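Local coordinates for catabolite control protein A (Lactococcus lactis, PDB 2O20), which probably acts as a global DNA-binding transcriptional regulator of carbon catabolite repression and activation, at residues 80-94 with 294-306. The protein carries 1 engineered substitution. Numbering follows the deposited sequence. Where two conformers were deposited one is given.
Sequences AITRGVDDIASMYKY and LYDLGAVAMRLLT. Engineered in segment 80-94: A89 (natural residue Asp).
The phenol ring of Y295 lies against G84, whose CA sits over one face, 3.8 Å from the ring centroid, as a CH-pi contact. At the ring edge, in its plane, lie D296 OD1, as a neighbour, and the carboxylate of D87, which receives the hydroxyl: Y295 OH donates to the anti lone pair of D87 OD2 at 2.7 Å, the carboxylate turned 66° against the ring. Y295 CB points away from helix 80-91, but CG lies anti to the backbone N (chi1 -179°), which swings the ring back over the glycine. Replacing D87 by an alanine removes the carboxylate and would probably leave the Y295 hydroxyl without its acceptor on helix 80-91, the ring then less restrained over G84. The R303 guanidinium has A299 CB over one face, while I88 CD1 approaches it obliquely, 3.7 Å from R303 NH2. The Y94 ring carries Y92 CB on one face and meets T306 OG1 and M302 CE at its edge. Helices 80-91 and 294-306 flank the same side of the parallel six-stranded sheet in one lobe of the LacI-family, periplasmic-binding-protein-like core, V85 and M302 reaching its strand 65-70. They cross at -39°, and the absence of a CB at both G84 and G298 permits their axes to approach to 6.4 Å; a CB would clash with Y295 O and I81 O, respectively. G298 CA approaches I81 O at 3.4 Å in a CA-H...O contact. Farther along, M302 CG lies 3.5 Å from V85 O and packs on I88 CG2, while M302 SD lies against V85 CG1. T306 OG1 donates to M302 O, and a water joins Y94 OH to T306 O.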
# COMPACT_ATOMS: atom_id res chain seq x y z
N ALA D 80 7.43 -1.77 0.77
CA ALA D 80 8.52 -1.46 -0.14
C ALA D 80 9.86 -1.97 0.37
O ALA D 80 10.65 -2.52 -0.40
CB ALA D 80 8.57 0.04 -0.41
N ILE D 81 10.10 -1.82 1.66
CA ILE D 81 11.26 -2.42 2.30
C ILE D 81 11.29 -3.93 2.15
O ILE D 81 12.34 -4.53 1.83
CB ILE D 81 11.35 -2.06 3.83
CG1 ILE D 81 11.53 -0.54 4.00
CG2 ILE D 81 12.51 -2.80 4.49
CD1 ILE D 81 11.29 -0.07 5.41
N THR D 82 10.13 -4.54 2.37
CA THR D 82 9.97 -5.99 2.35
C THR D 82 10.32 -6.54 0.96
O THR D 82 10.91 -7.62 0.86
CB THR D 82 8.55 -6.41 2.88
OG1 THR D 82 8.36 -6.00 4.25
CG2 THR D 82 8.35 -7.90 2.81
N ARG D 83 10.00 -5.82 -0.12
CA ARG D 83 10.38 -6.29 -1.47
C ARG D 83 11.91 -6.35 -1.66
O ARG D 83 12.41 -7.25 -2.35
CB ARG D 83 9.69 -5.50 -2.59
CG ARG D 83 8.14 -5.75 -2.61
CD ARG D 83 7.47 -5.77 -3.96
NE ARG D 83 8.09 -6.72 -4.87
CZ ARG D 83 7.83 -6.77 -6.17
NH1 ARG D 83 6.93 -5.96 -6.73
NH2 ARG D 83 8.47 -7.65 -6.93
N GLY D 84 12.64 -5.43 -1.02
CA GLY D 84 14.12 -5.47 -1.07
C GLY D 84 14.69 -6.69 -0.33
O GLY D 84 15.64 -7.35 -0.81
N VAL D 85 14.12 -6.98 0.82
CA VAL D 85 14.44 -8.20 1.59
C VAL D 85 14.17 -9.46 0.75
O VAL D 85 15.05 -10.34 0.59
CB VAL D 85 13.63 -8.27 2.91
CG1 VAL D 85 13.89 -9.59 3.68
CG2 VAL D 85 13.91 -7.08 3.80
N ASP D 86 12.94 -9.55 0.22
CA ASP D 86 12.49 -10.69 -0.59
C ASP D 86 13.41 -10.98 -1.79
O ASP D 86 13.76 -12.14 -2.05
CB ASP D 86 11.07 -10.41 -1.07
CG ASP D 86 10.42 -11.57 -1.80
OD1 ASP D 86 9.82 -11.34 -2.87
OD2 ASP D 86 10.49 -12.70 -1.28
N ASP D 87 13.79 -9.94 -2.53
CA ASP D 87 14.64 -10.10 -3.69
C ASP D 87 16.01 -10.71 -3.37
O ASP D 87 16.49 -11.59 -4.12
CB ASP D 87 14.76 -8.77 -4.44
CG ASP D 87 13.53 -8.48 -5.30
OD1 ASP D 87 12.57 -9.29 -5.22
OD2 ASP D 87 13.51 -7.43 -6.01
N ILE D 88 16.62 -10.27 -2.27
CA ILE D 88 17.92 -10.77 -1.88
C ILE D 88 17.84 -12.20 -1.34
O ILE D 88 18.69 -13.07 -1.65
CB ILE D 88 18.61 -9.83 -0.85
CG1 ILE D 88 18.86 -8.43 -1.45
CG2 ILE D 88 19.93 -10.46 -0.33
CD1 ILE D 88 19.97 -8.40 -2.49
N ALA D 89 16.83 -12.46 -0.52
CA ALA D 89 16.61 -13.81 0.02
C ALA D 89 16.27 -14.82 -1.11
O ALA D 89 16.82 -15.92 -1.16
CB ALA D 89 15.50 -13.78 1.08
N SER D 90 15.41 -14.42 -2.03
CA SER D 90 15.05 -15.27 -3.16
C SER D 90 16.21 -15.60 -4.13
O SER D 90 16.21 -16.66 -4.78
CB SER D 90 13.88 -14.64 -3.92
OG SER D 90 12.74 -14.61 -3.08
N MET D 91 17.20 -14.72 -4.21
CA MET D 91 18.40 -14.96 -4.98
C MET D 91 19.14 -16.22 -4.51
O MET D 91 19.75 -16.93 -5.31
CB MET D 91 19.32 -13.75 -4.86
CG MET D 91 20.54 -13.77 -5.71
SD MET D 91 21.30 -12.14 -5.82
CE MET D 91 21.60 -11.75 -4.10
N TYR D 92 19.10 -16.46 -3.20
CA TYR D 92 19.72 -17.65 -2.60
C TYR D 92 18.73 -18.80 -2.39
O TYR D 92 19.08 -19.79 -1.78
CB TYR D 92 20.38 -17.28 -1.27
CG TYR D 92 21.48 -16.25 -1.40
CD1 TYR D 92 22.67 -16.55 -2.08
CD2 TYR D 92 21.33 -14.98 -0.87
CE1 TYR D 92 23.68 -15.58 -2.22
CE2 TYR D 92 22.34 -14.03 -0.98
CZ TYR D 92 23.51 -14.35 -1.65
OH TYR D 92 24.51 -13.40 -1.76
N LYS D 93 17.51 -18.65 -2.91
CA LYS D 93 16.39 -19.57 -2.70
C LYS D 93 16.08 -19.88 -1.22
O LYS D 93 15.73 -21.00 -0.86
CB LYS D 93 16.61 -20.84 -3.53
CG LYS D 93 17.31 -20.58 -4.85
CD LYS D 93 16.71 -21.24 -6.09
CE LYS D 93 16.39 -22.69 -5.94
NZ LYS D 93 15.98 -23.32 -7.25
N TYR D 94 16.21 -18.86 -0.36
CA TYR D 94 15.84 -18.98 1.06
C TYR D 94 14.31 -18.94 1.16
O TYR D 94 13.64 -18.36 0.30
CB TYR D 94 16.40 -17.83 1.91
CG TYR D 94 17.92 -17.72 1.99
CD1 TYR D 94 18.76 -18.81 1.71
CD2 TYR D 94 18.51 -16.51 2.40
CE1 TYR D 94 20.15 -18.68 1.81
CE2 TYR D 94 19.88 -16.37 2.49
CZ TYR D 94 20.70 -17.45 2.21
OH TYR D 94 22.04 -17.26 2.31
N LEU D 294 13.84 3.07 0.24
CA LEU D 294 13.15 1.98 0.93
C LEU D 294 13.53 0.56 0.44
O LEU D 294 13.80 -0.32 1.24
CB LEU D 294 11.66 2.18 0.83
CG LEU D 294 11.04 3.44 1.50
CD1 LEU D 294 9.55 3.35 1.36
CD2 LEU D 294 11.43 3.57 2.95
N TYR D 295 13.53 0.34 -0.87
CA TYR D 295 14.00 -0.94 -1.39
C TYR D 295 15.42 -1.27 -0.93
O TYR D 295 15.70 -2.37 -0.51
CB TYR D 295 13.95 -0.92 -2.92
CG TYR D 295 14.40 -2.21 -3.57
CD1 TYR D 295 13.48 -3.22 -3.84
CD2 TYR D 295 15.73 -2.43 -3.92
CE1 TYR D 295 13.88 -4.40 -4.44
CE2 TYR D 295 16.14 -3.62 -4.51
CZ TYR D 295 15.20 -4.61 -4.77
OH TYR D 295 15.58 -5.79 -5.37
N ASP D 296 16.30 -0.28 -0.97
CA ASP D 296 17.71 -0.46 -0.56
C ASP D 296 17.88 -0.72 0.93
O ASP D 296 18.78 -1.44 1.34
CB ASP D 296 18.51 0.78 -0.96
CG ASP D 296 18.69 0.90 -2.47
OD1 ASP D 296 18.62 -0.15 -3.17
OD2 ASP D 296 18.97 2.02 -2.94
N LEU D 297 17.02 -0.13 1.75
CA LEU D 297 17.05 -0.41 3.17
C LEU D 297 16.85 -1.89 3.45
O LEU D 297 17.58 -2.47 4.26
CB LEU D 297 15.97 0.42 3.92
CG LEU D 297 16.15 1.93 4.09
CD1 LEU D 297 14.89 2.55 4.60
CD2 LEU D 297 17.31 2.26 5.04
N GLY D 298 15.84 -2.49 2.79
CA GLY D 298 15.58 -3.94 2.84
C GLY D 298 16.70 -4.81 2.23
O GLY D 298 17.12 -5.81 2.83
N ALA D 299 17.15 -4.46 1.03
CA ALA D 299 18.22 -5.21 0.35
C ALA D 299 19.50 -5.19 1.17
O ALA D 299 20.15 -6.23 1.38
CB ALA D 299 18.45 -4.66 -1.04
N VAL D 300 19.88 -4.01 1.66
CA VAL D 300 21.11 -3.84 2.45
C VAL D 300 21.00 -4.65 3.74
O VAL D 300 21.97 -5.31 4.13
CB VAL D 300 21.44 -2.32 2.70
CG1 VAL D 300 22.52 -2.16 3.74
CG2 VAL D 300 21.88 -1.67 1.39
N ALA D 301 19.83 -4.61 4.37
CA ALA D 301 19.59 -5.38 5.59
C ALA D 301 19.69 -6.87 5.35
O ALA D 301 20.26 -7.61 6.17
CB ALA D 301 18.22 -5.06 6.14
N MET D 302 19.12 -7.34 4.24
CA MET D 302 19.13 -8.79 3.97
C MET D 302 20.56 -9.28 3.60
O MET D 302 20.96 -10.40 3.95
CB MET D 302 18.06 -9.14 2.92
CG MET D 302 17.82 -10.62 2.75
SD MET D 302 17.23 -11.51 4.22
CE MET D 302 18.51 -12.75 4.38
N ARG D 303 21.34 -8.42 2.94
CA ARG D 303 22.75 -8.71 2.65
C ARG D 303 23.55 -8.90 3.93
O ARG D 303 24.38 -9.82 4.03
CB ARG D 303 23.38 -7.60 1.79
CG ARG D 303 23.05 -7.71 0.33
CD ARG D 303 23.70 -6.61 -0.49
NE ARG D 303 23.06 -6.52 -1.80
CZ ARG D 303 22.54 -5.42 -2.33
NH1 ARG D 303 22.59 -4.24 -1.69
NH2 ARG D 303 21.98 -5.50 -3.54
N LEU D 304 23.30 -8.03 4.92
CA LEU D 304 23.96 -8.09 6.20
C LEU D 304 23.54 -9.38 6.92
O LEU D 304 24.38 -10.15 7.38
CB LEU D 304 23.63 -6.83 7.03
CG LEU D 304 24.21 -6.70 8.45
CD1 LEU D 304 25.67 -6.86 8.42
CD2 LEU D 304 23.86 -5.37 9.07
N LEU D 305 22.23 -9.62 6.99
CA LEU D 305 21.72 -10.83 7.64
C LEU D 305 22.30 -12.13 7.03
O LEU D 305 22.55 -13.08 7.74
CB LEU D 305 20.19 -10.87 7.64
CG LEU D 305 19.50 -12.00 8.44
CD1 LEU D 305 19.85 -11.99 9.95
CD2 LEU D 305 18.00 -11.94 8.27
N THR D 306 22.47 -12.15 5.71
CA THR D 306 23.01 -13.28 4.99
C THR D 306 24.39 -13.63 5.55
O THR D 306 24.71 -14.82 5.76
CB THR D 306 23.07 -13.00 3.46
OG1 THR D 306 21.74 -12.86 2.96
CG2 THR D 306 23.72 -14.17 2.69
O HOH W 1 22.85 -16.87 4.94